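PDB 6H5L: similar to hydroxylamine oxidoreductase from Kuenenia stuttgartiensis, which probably works as an oxidoreductase, as a multihaem c-type cytochrome within a 60-haem reductase complex of an anammox bacterium. Local coordinates for residues E159-E165 with I293-M298; G305-P309 with G437-G441; G235-P239 with F465-Q470. All coordinates share one frame; numbering follows the deposited sequence.

Overall arrangement
The three contacts are buried. All involve loops, and two of them carry residues that meet a haem c. Interaction 1 joins residues 159-165 to the loop holding an axial histidine of one haem. Interaction 3 packs the loop 235-239 on helix 455-476, beside a second haem whose iron carries a water. FE of HEC (chain G) lies 20.7 Å from FE of HEC (chain F). Interaction 2 joins two loops and is nested within the chain span closed by interaction 3. Their centres are about 13 Å apart, and they touch where Lys468 probably bonds to the carbonyl of Gly305. Interaction 1 is centred about 23 Å from interaction 2 and about 24 Å from interaction 3.

Interaction 1: residues E159-E165 with I293-M298; sequences EFLRERE and IHNPVM. With HEC (heme c), chain G.
Glu159 reaches His294 on an extended chain. Its CG stands anti to the carbonyl carbon (chi1 -70°), and this brings OE1 to within 2.8 Å of the backbone N of His294. The hydrogen bond comes in on the anti side of the carboxylate, tilted out of its plane. OE2 has a weak bond to Gln155. The His294 ring turns to the haem, with CG trans to the backbone N (chi1 -175°), and NE2 ligates FE at 2.0 Å. His213 is the other axial ligand, and His294 ND1 makes a weak hydrogen bond to the backbone O of Gln156. Phe160 lies beside the same haem, with CD2 3.7 Å from its CBB.

The Asn295 amide works in two directions. ND2 gives a weak bond to the carbonyl O of Glu159 at 3.1 Å. OD1 accepts from the backbone N of Val297 at 3.1 Å, which makes an Asx turn. Glu163 runs past Asn295 in the opposite direction, its carboxylate steeply turned against the amide. Glu163 CG meets Val297 CG2 at 3.6 Å, and Glu163 OE2 is bonded to the backbone N of Leu172. Arg162 grips Glu165 side-on in a salt bridge through NE and NH2. Ile293 CD1 lies 3.7 Å from Arg162 NH1, which also pairs with Glu287. Pro296 and Val297 touch another haem. The arrangement is that of a bis-histidine c-type haem site in a multihaem cytochrome.

Interaction 2: residues G305-P309 with G437-G441; sequences GTVPP and GPILG
Ile439, Pro438 and Thr306 carry this contact between two loops. No hydrogen bond crosses it. Ile439 meets the loop 305-309 with the tip of its longer branch. CG1 lies beside the backbone N (chi1 -34°), and a bend at chi2 (-54°) brings CD1 against Thr306. CD1 is 3.6 Å from Thr306 OG1. The same methyl also meets Val307 CG2 at 4.0 Å, so one methyl touches both residues. The Thr306 and Ile439 side chains cross at about a right angle.

The backbone at Ile439 has positive phi. Pro438 O accepts a weak bond from Leu440 N, and together these fit a classic gamma turn centred on Ile439. A second weak bond, from Gly441 N to Gly437 O, closes the loop further. Pro438, the first residue of the turn, has its CB directed toward the loop 305-309, which runs on from strand 291-292 within the multihaem cytochrome region.

The Pro438 ring makes two contacts there. Its CB sits 3.5 Å from the backbone O of Thr306. Its CG meets Pro308 CG at 3.9 Å, ring against ring at an oblique angle. Helix 455-476 borders the contact: Trp464, Phe465 and Leu469 pack on Thr306, and Tyr460 packs on Pro438. Gln381 of helix 356-389 also touches Pro438, while Tyr321 touches both Pro308 and Ile439. The Ile439 side chain comes to about 5 Å from a haem c.

Interaction 3: residues G235-P239 with F465-Q470; sequences GPDHP and FWYKLQ. With HEC (heme c), chain F.
Pro236 and Trp466 form a CH-pi contact. Pro236 CB stands 3.3 Å from the centroid of the five-membered indole ring, 13° off its normal. Trp485 of the second subunit meets the same indole and also packs on Pro236 and Asp237. An alanine in place of Trp466 would probably leave Pro236 without its aromatic support and Trp485 of the second subunit without its partner ring.

The polar contacts are weak. Gln470 NE2 bonds to Pro236 O at 2.9 Å with a bent angle, and also to Trp466 O within the helix. The amide thus bridges two carbonyls that cannot bond to each other.

Van der Waals contacts add to this. Asp237 CB meets Phe465 CE2 at 3.6 Å, the two side chains lying side by side. Pro239 CG lies 3.6 Å from Gln470 CG.

At the haem, the iron carries a water at 2.1 Å from FE. Asp237 OD2 accepts from this water at 3.3 Å. His238 NE2 is 3.4 Å from haem C1D. Phe465 packs on an aspartate that accepts from the iron-bound water. With His238 beside the porphyrin, this is consistent with a distal pocket like that of the catalytic haem in hydroxylamine oxidoreductases.

Interaction 1: residues E159-E165 with I293-M298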
loop_
_atom_site.group_PDB
_atom_site.type_symbol
_atom_site.label_atom_id
_atom_site.label_comp_id
_atom_site.label_asym_id
_atom_site.label_seq_id
_atom_site.Cartn_x
_atom_site.Cartn_y
_atom_site.Cartn_z
ATOM N N GLU A 159 -2.668 -28.960 35.368
ATOM C CA GLU A 159 -2.046 -29.812 34.359
ATOM C C GLU A 159 -0.541 -29.905 34.560
ATOM O O GLU A 159 0.061 -30.943 34.261
ATOM C CB GLU A 159 -2.376 -29.301 32.957
ATOM C CG GLU A 159 -3.832 -29.497 32.557
ATOM C CD GLU A 159 -4.115 -29.071 31.129
ATOM O OE1 GLU A 159 -3.185 -28.583 30.454
ATOM O OE2 GLU A 159 -5.270 -29.226 30.679
ATOM N N PHE A 160 0.085 -28.838 35.061
ATOM C CA PHE A 160 1.480 -28.930 35.474
ATOM C C PHE A 160 1.628 -29.846 36.682
ATOM O O PHE A 160 2.579 -30.632 36.764
ATOM C CB PHE A 160 2.027 -27.535 35.781
ATOM C CG PHE A 160 3.437 -27.536 36.303
ATOM C CD1 PHE A 160 4.509 -27.693 35.439
ATOM C CD2 PHE A 160 3.690 -27.363 37.654
ATOM C CE1 PHE A 160 5.808 -27.690 35.915
ATOM C CE2 PHE A 160 4.986 -27.360 38.136
ATOM C CZ PHE A 160 6.046 -27.524 37.265
ATOM N N LEU A 161 0.690 -29.758 37.629
ATOM C CA LEU A 161 0.707 -30.620 38.803
ATOM C C LEU A 161 0.529 -32.089 38.440
ATOM O O LEU A 161 0.933 -32.961 39.216
ATOM C CB LEU A 161 -0.384 -30.181 39.783
ATOM C CG LEU A 161 -0.015 -30.081 41.263
ATOM C CD1 LEU A 161 1.102 -29.070 41.474
ATOM C CD2 LEU A 161 -1.235 -29.714 42.095
ATOM N N ARG A 162 -0.059 -32.381 37.278
ATOM C CA ARG A 162 -0.266 -33.759 36.849
ATOM C C ARG A 162 1.027 -34.472 36.465
ATOM O O ARG A 162 0.979 -35.672 36.170
ATOM C CB ARG A 162 -1.245 -33.808 35.675
ATOM C CG ARG A 162 -2.691 -33.518 36.054
ATOM C CD ARG A 162 -3.636 -33.957 34.949
ATOM N NE ARG A 162 -3.531 -35.392 34.697
ATOM C CZ ARG A 162 -4.014 -36.000 33.619
ATOM N NH1 ARG A 162 -4.634 -35.299 32.680
ATOM N NH2 ARG A 162 -3.870 -37.310 33.477
ATOM N N GLU A 163 2.172 -33.781 36.454
ATOM C CA GLU A 163 3.436 -34.466 36.211
ATOM C C GLU A 163 3.736 -35.485 37.301
ATOM O O GLU A 163 4.470 -36.451 37.062
ATOM C CB GLU A 163 4.582 -33.459 36.113
ATOM C CG GLU A 163 4.537 -32.566 34.888
ATOM C CD GLU A 163 5.796 -31.739 34.725
ATOM O OE1 GLU A 163 5.965 -31.112 33.658
ATOM O OE2 GLU A 163 6.618 -31.719 35.665
ATOM N N ARG A 164 3.185 -35.281 38.501
ATOM C CA ARG A 164 3.374 -36.219 39.601
ATOM C C ARG A 164 2.894 -37.625 39.257
ATOM O O ARG A 164 3.365 -38.596 39.860
ATOM C CB ARG A 164 2.645 -35.686 40.847
ATOM C CG ARG A 164 2.678 -36.607 42.058
ATOM C CD ARG A 164 2.229 -35.909 43.338
ATOM N NE ARG A 164 3.260 -35.022 43.870
ATOM C CZ ARG A 164 3.101 -33.720 44.079
ATOM N NH1 ARG A 164 1.938 -33.138 43.817
ATOM N NH2 ARG A 164 4.103 -32.998 44.564
ATOM N N GLU A 165 1.996 -37.759 38.277
ATOM C CA GLU A 165 1.400 -39.057 37.976
ATOM C C GLU A 165 2.396 -40.028 37.353
ATOM O O GLU A 165 2.220 -41.246 37.470
ATOM C CB GLU A 165 0.198 -38.874 37.051
ATOM C CG GLU A 165 -0.983 -38.197 37.721
ATOM C CD GLU A 165 -2.094 -37.853 36.752
ATOM O OE1 GLU A 165 -2.949 -37.015 37.107
ATOM O OE2 GLU A 165 -2.111 -38.417 35.637
ATOM N N ILE A 293 -1.866 -31.240 26.716
ATOM C CA ILE A 293 -1.774 -30.963 28.145
ATOM C C ILE A 293 -0.588 -30.039 28.384
ATOM O O ILE A 293 0.407 -30.074 27.655
ATOM C CB ILE A 293 -1.662 -32.275 28.960
ATOM C CG1 ILE A 293 -1.786 -32.004 30.461
ATOM C CG2 ILE A 293 -0.363 -33.005 28.637
ATOM C CD1 ILE A 293 -1.882 -33.265 31.300
ATOM N N HIS A 294 -0.703 -29.201 29.417
ATOM C CA HIS A 294 0.314 -28.200 29.746
ATOM C C HIS A 294 1.418 -28.812 30.615
ATOM O O HIS A 294 1.720 -28.351 31.717
ATOM C CB HIS A 294 -0.338 -26.998 30.425
ATOM C CG HIS A 294 0.597 -25.858 30.699
ATOM N ND1 HIS A 294 0.967 -25.494 31.975
ATOM C CD2 HIS A 294 1.227 -24.995 29.865
ATOM C CE1 HIS A 294 1.788 -24.459 31.916
ATOM N NE2 HIS A 294 1.963 -24.136 30.647
ATOM N N ASN A 295 2.015 -29.887 30.093
ATOM C CA ASN A 295 3.231 -30.492 30.630
ATOM C C ASN A 295 3.757 -31.499 29.613
ATOM O O ASN A 295 2.967 -32.133 28.902
ATOM C CB ASN A 295 2.990 -31.152 31.994
ATOM C CG ASN A 295 2.514 -32.589 31.883
ATOM O OD1 ASN A 295 3.298 -33.501 31.613
ATOM N ND2 ASN A 295 1.228 -32.802 32.122
ATOM N N PRO A 296 5.074 -31.666 29.502
ATOM C CA PRO A 296 5.651 -32.472 28.411
ATOM C C PRO A 296 6.035 -33.908 28.759
ATOM O O PRO A 296 6.670 -34.556 27.921
ATOM C CB PRO A 296 6.908 -31.667 28.068
ATOM C CG PRO A 296 7.358 -31.142 29.399
ATOM C CD PRO A 296 6.109 -30.897 30.218
ATOM N N VAL A 297 5.683 -34.424 29.936
ATOM C CA VAL A 297 6.289 -35.651 30.449
ATOM C C VAL A 297 5.332 -36.834 30.475
ATOM O O VAL A 297 5.734 -37.923 30.911
ATOM C CB VAL A 297 6.885 -35.424 31.852
ATOM C CG1 VAL A 297 7.726 -34.159 31.874
ATOM C CG2 VAL A 297 5.774 -35.348 32.891
ATOM N N MET A 298 4.090 -36.671 30.013
ATOM C CA MET A 298 3.080 -37.699 30.264
ATOM C C MET A 298 3.326 -38.981 29.471
ATOM O O MET A 298 2.909 -40.061 29.910
ATOM C CB MET A 298 1.685 -37.157 29.954
ATOM C CG MET A 298 1.271 -35.968 30.805
ATOM S SD MET A 298 1.463 -36.255 32.575
ATOM C CE MET A 298 0.309 -37.599 32.837
HETATM FE FE HEC G . 3.013 -22.425 30.593
HETATM C CHA HEC G . 0.886 -21.884 27.950
HETATM C CHB HEC G . 0.937 -20.573 32.612
HETATM C CHC HEC G . 4.838 -23.364 33.376
HETATM C CHD HEC G . 5.297 -23.935 28.579
HETATM N NA HEC G . 1.246 -21.408 30.329
HETATM C C1A HEC G . 0.529 -21.325 29.152
HETATM C C2A HEC G . -0.666 -20.548 29.397
HETATM C C3A HEC G . -0.658 -20.185 30.681
HETATM C C4A HEC G . 0.545 -20.716 31.298
HETATM C CMA HEC G . -1.747 -19.344 31.377
HETATM C CAA HEC G . -1.756 -20.215 28.353
HETATM C CBA HEC G . -1.525 -18.833 27.750
HETATM C CGA HEC G . -2.610 -18.548 26.744
HETATM O O1A HEC G . -3.276 -19.514 26.288
HETATM O O2A HEC G . -2.809 -17.356 26.394
HETATM N NB HEC G . 2.954 -21.984 32.612
HETATM C C1B HEC G . 1.920 -21.313 33.237
HETATM C C2B HEC G . 2.053 -21.526 34.663
HETATM C C3B HEC G . 3.131 -22.289 34.878
HETATM C C4B HEC G . 3.718 -22.594 33.591
HETATM C CMB HEC G . 1.099 -20.947 35.727
HETATM C CAB HEC G . 3.675 -22.787 36.236
HETATM C CBB HEC G . 2.750 -23.875 36.827
HETATM N NC HEC G . 4.748 -23.454 30.923
HETATM C C1C HEC G . 5.322 -23.747 32.145
HETATM C C2C HEC G . 6.445 -24.632 31.914
HETATM C C3C HEC G . 6.650 -24.679 30.591
HETATM C C4C HEC G . 5.537 -24.012 29.937
HETATM C CMC HEC G . 7.454 -25.047 33.009
HETATM C CAC HEC G . 7.785 -25.442 29.873
HETATM C CBC HEC G . 7.615 -26.964 30.084
HETATM N ND HEC G . 3.105 -22.790 28.565
HETATM C C1D HEC G . 4.109 -23.559 27.983
HETATM C C2D HEC G . 3.695 -23.903 26.641
HETATM C C3D HEC G . 2.318 -23.263 26.447
HETATM C C4D HEC G . 2.035 -22.595 27.693
HETATM C CMD HEC G . 4.470 -24.737 25.610
HETATM C CAD HEC G . 1.418 -23.328 25.195
HETATM C CBD HEC G . 0.255 -24.264 25.516
HETATM C CGD HEC G . -0.464 -24.700 24.266
HETATM O O1D HEC G . -1.298 -25.636 24.354
HETATM O O2D HEC G . -0.200 -24.119 23.182
#

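Interaction 2: residues G305-P309 with G437-G441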
loop_
_atom_site.group_PDB
_atom_site.type_symbol
_atom_site.label_atom_id
_atom_site.label_comp_id
_atom_site.label_asym_id
_atom_site.label_seq_id
_atom_site.Cartn_x
_atom_site.Cartn_y
_atom_site.Cartn_z
ATOM N N GLY A 305 16.754 -42.931 29.906
ATOM C CA GLY A 305 17.720 -43.827 29.316
ATOM C C GLY A 305 18.627 -44.501 30.318
ATOM O O GLY A 305 19.521 -45.255 29.914
ATOM N N THR A 306 18.424 -44.254 31.610
ATOM C CA THR A 306 19.256 -44.814 32.666
ATOM C C THR A 306 18.631 -46.028 33.335
ATOM O O THR A 306 19.341 -46.990 33.639
ATOM C CB THR A 306 19.545 -43.750 33.728
ATOM O OG1 THR A 306 18.310 -43.232 34.236
ATOM C CG2 THR A 306 20.357 -42.614 33.132
ATOM N N VAL A 307 17.326 -46.005 33.575
ATOM C CA VAL A 307 16.674 -47.117 34.276
ATOM C C VAL A 307 16.672 -48.346 33.374
ATOM O O VAL A 307 16.215 -48.264 32.220
ATOM C CB VAL A 307 15.253 -46.729 34.685
ATOM C CG1 VAL A 307 14.536 -47.926 35.283
ATOM C CG2 VAL A 307 15.286 -45.573 35.677
ATOM N N PRO A 308 17.169 -49.489 33.836
ATOM C CA PRO A 308 17.235 -50.676 32.976
ATOM C C PRO A 308 15.848 -51.200 32.659
ATOM O O PRO A 308 14.961 -51.199 33.526
ATOM C CB PRO A 308 18.028 -51.686 33.822
ATOM C CG PRO A 308 18.684 -50.874 34.906
ATOM C CD PRO A 308 17.747 -49.741 35.166
ATOM N N PRO A 309 15.614 -51.657 31.431
ATOM C CA PRO A 309 14.330 -52.290 31.111
ATOM C C PRO A 309 14.242 -53.699 31.681
ATOM O O PRO A 309 15.235 -54.427 31.750
ATOM C CB PRO A 309 14.322 -52.313 29.576
ATOM C CG PRO A 309 15.769 -52.351 29.204
ATOM C CD PRO A 309 16.474 -51.516 30.242
ATOM N N GLY A 437 26.797 -48.528 38.952
ATOM C CA GLY A 437 25.698 -48.633 37.978
ATOM C C GLY A 437 24.506 -47.718 38.141
ATOM O O GLY A 437 24.488 -46.913 39.042
ATOM N N PRO A 438 23.438 -47.929 37.350
ATOM C CA PRO A 438 22.279 -47.084 37.319
ATOM C C PRO A 438 21.625 -46.637 38.627
ATOM O O PRO A 438 21.332 -47.361 39.502
ATOM C CB PRO A 438 21.254 -47.841 36.476
ATOM C CG PRO A 438 21.912 -49.122 36.152
ATOM C CD PRO A 438 23.379 -48.805 36.222
ATOM N N ILE A 439 21.419 -45.341 38.581
ATOM C CA ILE A 439 20.891 -44.322 39.514
ATOM C C ILE A 439 21.852 -44.046 40.656
ATOM O O ILE A 439 22.502 -43.044 40.554
ATOM C CB ILE A 439 19.451 -44.547 39.985
ATOM C CG1 ILE A 439 18.571 -45.186 38.914
ATOM C CG2 ILE A 439 18.897 -43.215 40.448
ATOM C CD1 ILE A 439 18.578 -44.448 37.618
ATOM N N LEU A 440 22.055 -44.971 41.592
ATOM C CA LEU A 440 22.816 -44.511 42.752
ATOM C C LEU A 440 24.326 -44.655 42.607
ATOM O O LEU A 440 25.057 -44.167 43.476
ATOM C CB LEU A 440 22.343 -45.232 44.014
ATOM C CG LEU A 440 20.943 -44.794 44.454
ATOM C CD1 LEU A 440 20.629 -45.269 45.864
ATOM C CD2 LEU A 440 20.788 -43.282 44.340
ATOM N N GLY A 441 24.818 -45.287 41.547
ATOM C CA GLY A 441 26.251 -45.362 41.341
ATOM C C GLY A 441 26.856 -44.194 40.600
ATOM O O GLY A 441 28.064 -44.182 40.353
#

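Interaction 3: residues G235-P239 with F465-Q470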
loop_
_atom_site.group_PDB
_atom_site.type_symbol
_atom_site.label_atom_id
_atom_site.label_comp_id
_atom_site.label_asym_id
_atom_site.label_seq_id
_atom_site.Cartn_x
_atom_site.Cartn_y
_atom_site.Cartn_z
ATOM N N GLY A 235 23.459 -30.919 26.412
ATOM C CA GLY A 235 24.645 -31.401 27.075
ATOM C C GLY A 235 24.842 -32.903 27.052
ATOM O O GLY A 235 24.121 -33.652 26.386
ATOM N N PRO A 236 25.834 -33.368 27.815
ATOM C CA PRO A 236 26.290 -34.757 27.661
ATOM C C PRO A 236 25.338 -35.798 28.225
ATOM O O PRO A 236 25.371 -36.947 27.769
ATOM C CB PRO A 236 27.634 -34.767 28.402
ATOM C CG PRO A 236 28.016 -33.319 28.561
ATOM C CD PRO A 236 26.725 -32.587 28.687
ATOM N N ASP A 237 24.509 -35.461 29.210
ATOM C CA ASP A 237 23.583 -36.443 29.759
ATOM C C ASP A 237 22.172 -36.311 29.201
ATOM O O ASP A 237 21.326 -37.162 29.496
ATOM C CB ASP A 237 23.547 -36.359 31.292
ATOM C CG ASP A 237 23.104 -35.002 31.795
ATOM O OD1 ASP A 237 23.466 -33.985 31.170
ATOM O OD2 ASP A 237 22.393 -34.958 32.822
ATOM N N HIS A 238 21.898 -35.274 28.413
ATOM C CA HIS A 238 20.631 -35.131 27.706
ATOM C C HIS A 238 20.787 -34.128 26.569
ATOM O O HIS A 238 20.402 -32.961 26.711
ATOM C CB HIS A 238 19.510 -34.703 28.659
ATOM C CG HIS A 238 19.953 -33.764 29.738
ATOM N ND1 HIS A 238 20.336 -32.464 29.486
ATOM C CD2 HIS A 238 20.064 -33.936 31.077
ATOM C CE1 HIS A 238 20.668 -31.878 30.623
ATOM N NE2 HIS A 238 20.514 -32.750 31.602
ATOM N N PRO A 239 21.348 -34.540 25.426
ATOM C CA PRO A 239 21.551 -33.619 24.295
ATOM C C PRO A 239 20.278 -33.416 23.478
ATOM O O PRO A 239 20.233 -33.658 22.269
ATOM C CB PRO A 239 22.651 -34.327 23.497
ATOM C CG PRO A 239 22.348 -35.769 23.704
ATOM C CD PRO A 239 21.848 -35.893 25.125
ATOM N N PHE A 465 25.825 -43.110 31.553
ATOM C CA PHE A 465 25.198 -41.838 31.883
ATOM C C PHE A 465 25.494 -40.729 30.882
ATOM O O PHE A 465 24.812 -39.699 30.914
ATOM C CB PHE A 465 25.619 -41.380 33.288
ATOM C CG PHE A 465 24.741 -40.301 33.861
ATOM C CD1 PHE A 465 23.481 -40.606 34.351
ATOM C CD2 PHE A 465 25.173 -38.986 33.909
ATOM C CE1 PHE A 465 22.668 -39.619 34.877
ATOM C CE2 PHE A 465 24.364 -37.994 34.433
ATOM C CZ PHE A 465 23.110 -38.311 34.919
ATOM N N TRP A 466 26.484 -40.895 30.008
ATOM C CA TRP A 466 26.764 -39.908 28.972
ATOM C C TRP A 466 26.500 -40.455 27.576
ATOM O O TRP A 466 25.661 -39.923 26.846
ATOM C CB TRP A 466 28.218 -39.427 29.067
ATOM C CG TRP A 466 28.419 -38.184 29.861
ATOM C CD1 TRP A 466 27.510 -37.567 30.667
ATOM C CD2 TRP A 466 29.613 -37.398 29.922
ATOM N NE1 TRP A 466 28.068 -36.445 31.234
ATOM C CE2 TRP A 466 29.359 -36.320 30.792
ATOM C CE3 TRP A 466 30.876 -37.502 29.327
ATOM C CZ2 TRP A 466 30.318 -35.350 31.078
ATOM C CZ3 TRP A 466 31.827 -36.538 29.614
ATOM C CH2 TRP A 466 31.544 -35.477 30.482
ATOM N N TYR A 467 27.177 -41.537 27.199
ATOM C CA TYR A 467 27.178 -41.947 25.802
ATOM C C TYR A 467 25.964 -42.799 25.459
ATOM O O TYR A 467 25.449 -42.710 24.339
ATOM C CB TYR A 467 28.482 -42.673 25.488
ATOM C CG TYR A 467 29.696 -41.816 25.784
ATOM C CD1 TYR A 467 29.758 -40.495 25.354
ATOM C CD2 TYR A 467 30.764 -42.317 26.516
ATOM C CE1 TYR A 467 30.858 -39.702 25.626
ATOM C CE2 TYR A 467 31.868 -41.530 26.795
ATOM C CZ TYR A 467 31.910 -40.224 26.348
ATOM O OH TYR A 467 33.004 -39.438 26.623
ATOM N N LYS A 468 25.491 -43.619 26.398
ATOM C CA LYS A 468 24.218 -44.297 26.189
ATOM C C LYS A 468 23.081 -43.292 26.065
ATOM O O LYS A 468 22.190 -43.453 25.225
ATOM C CB LYS A 468 23.944 -45.284 27.325
ATOM C CG LYS A 468 22.515 -45.815 27.338
ATOM C CD LYS A 468 22.407 -47.160 28.043
ATOM C CE LYS A 468 22.769 -47.063 29.515
ATOM N NZ LYS A 468 21.813 -46.221 30.284
ATOM N N LEU A 469 23.109 -42.236 26.882
ATOM C CA LEU A 469 22.026 -41.257 26.864
ATOM C C LEU A 469 22.071 -40.380 25.618
ATOM O O LEU A 469 21.018 -39.983 25.106
ATOM C CB LEU A 469 22.074 -40.395 28.127
ATOM C CG LEU A 469 22.048 -41.142 29.464
ATOM C CD1 LEU A 469 21.710 -40.195 30.603
ATOM C CD2 LEU A 469 21.067 -42.299 29.425
ATOM N N GLN A 470 23.270 -40.063 25.120
ATOM C CA GLN A 470 23.368 -39.247 23.913
ATOM C C GLN A 470 22.912 -40.021 22.684
ATOM O O GLN A 470 22.168 -39.491 21.851
ATOM C CB GLN A 470 24.797 -38.735 23.738
ATOM C CG GLN A 470 25.181 -37.665 24.744
ATOM C CD GLN A 470 26.633 -37.245 24.645
ATOM O OE1 GLN A 470 27.069 -36.708 23.627
ATOM N NE2 GLN A 470 27.391 -37.486 25.708
HETATM FE FE HEC F . 19.767 -32.832 36.827
HETATM C CHA HEC F . 18.097 -35.563 35.713
HETATM C CHB HEC F . 20.323 -34.199 39.808
HETATM C CHC HEC F . 22.395 -30.570 37.385
HETATM C CHD HEC F . 18.824 -30.985 34.151
HETATM N NA HEC F . 19.276 -34.565 37.619
HETATM C C1A HEC F . 18.604 -35.600 36.998
HETATM C C2A HEC F . 18.549 -36.704 37.943
HETATM C C3A HEC F . 19.161 -36.320 39.068
HETATM C C4A HEC F . 19.634 -34.964 38.891
HETATM C CMA HEC F . 19.334 -37.177 40.342
HETATM C CAA HEC F . 17.897 -38.089 37.720
HETATM C CBA HEC F . 16.410 -37.935 37.429
HETATM C CGA HEC F . 15.642 -37.973 38.723
HETATM O O1A HEC F . 14.844 -37.031 38.953
HETATM O O2A HEC F . 15.832 -38.926 39.523
HETATM N NB HEC F . 21.091 -32.394 38.364
HETATM C C1B HEC F . 21.221 -33.213 39.461
HETATM C C2B HEC F . 22.446 -32.868 40.153
HETATM C C3B HEC F . 23.031 -31.848 39.475
HETATM C C4B HEC F . 22.176 -31.544 38.339
HETATM C CMB HEC F . 22.875 -33.619 41.436
HETATM C CAB HEC F . 24.345 -31.047 39.715
HETATM C CBB HEC F . 24.935 -31.071 41.144
HETATM N NC HEC F . 20.467 -31.062 35.959
HETATM C C1C HEC F . 21.598 -30.338 36.285
HETATM C C2C HEC F . 21.852 -29.383 35.217
HETATM C C3C HEC F . 20.801 -29.425 34.379
HETATM C C4C HEC F . 19.951 -30.526 34.795
HETATM C CMC HEC F . 22.943 -28.287 35.273
HETATM C CAC HEC F . 20.556 -28.550 33.124
HETATM C CBC HEC F . 21.671 -28.744 32.075
HETATM N ND HEC F . 18.634 -33.225 35.167
HETATM C C1D HEC F . 18.351 -32.280 34.187
HETATM C C2D HEC F . 17.477 -32.882 33.205
HETATM C C3D HEC F . 17.243 -34.324 33.693
HETATM C C4D HEC F . 18.005 -34.440 34.916
HETATM C CMD HEC F . 16.909 -32.190 31.946
HETATM C CAD HEC F . 16.392 -35.437 33.041
HETATM C CBD HEC F . 16.771 -35.628 31.575
HETATM C CGD HEC F . 15.910 -36.712 30.988
HETATM O O1D HEC F . 15.223 -37.407 31.776
HETATM O O2D HEC F . 15.915 -36.884 29.741
HETATM O O HOH W 1 21.245 -33.714 35.607
#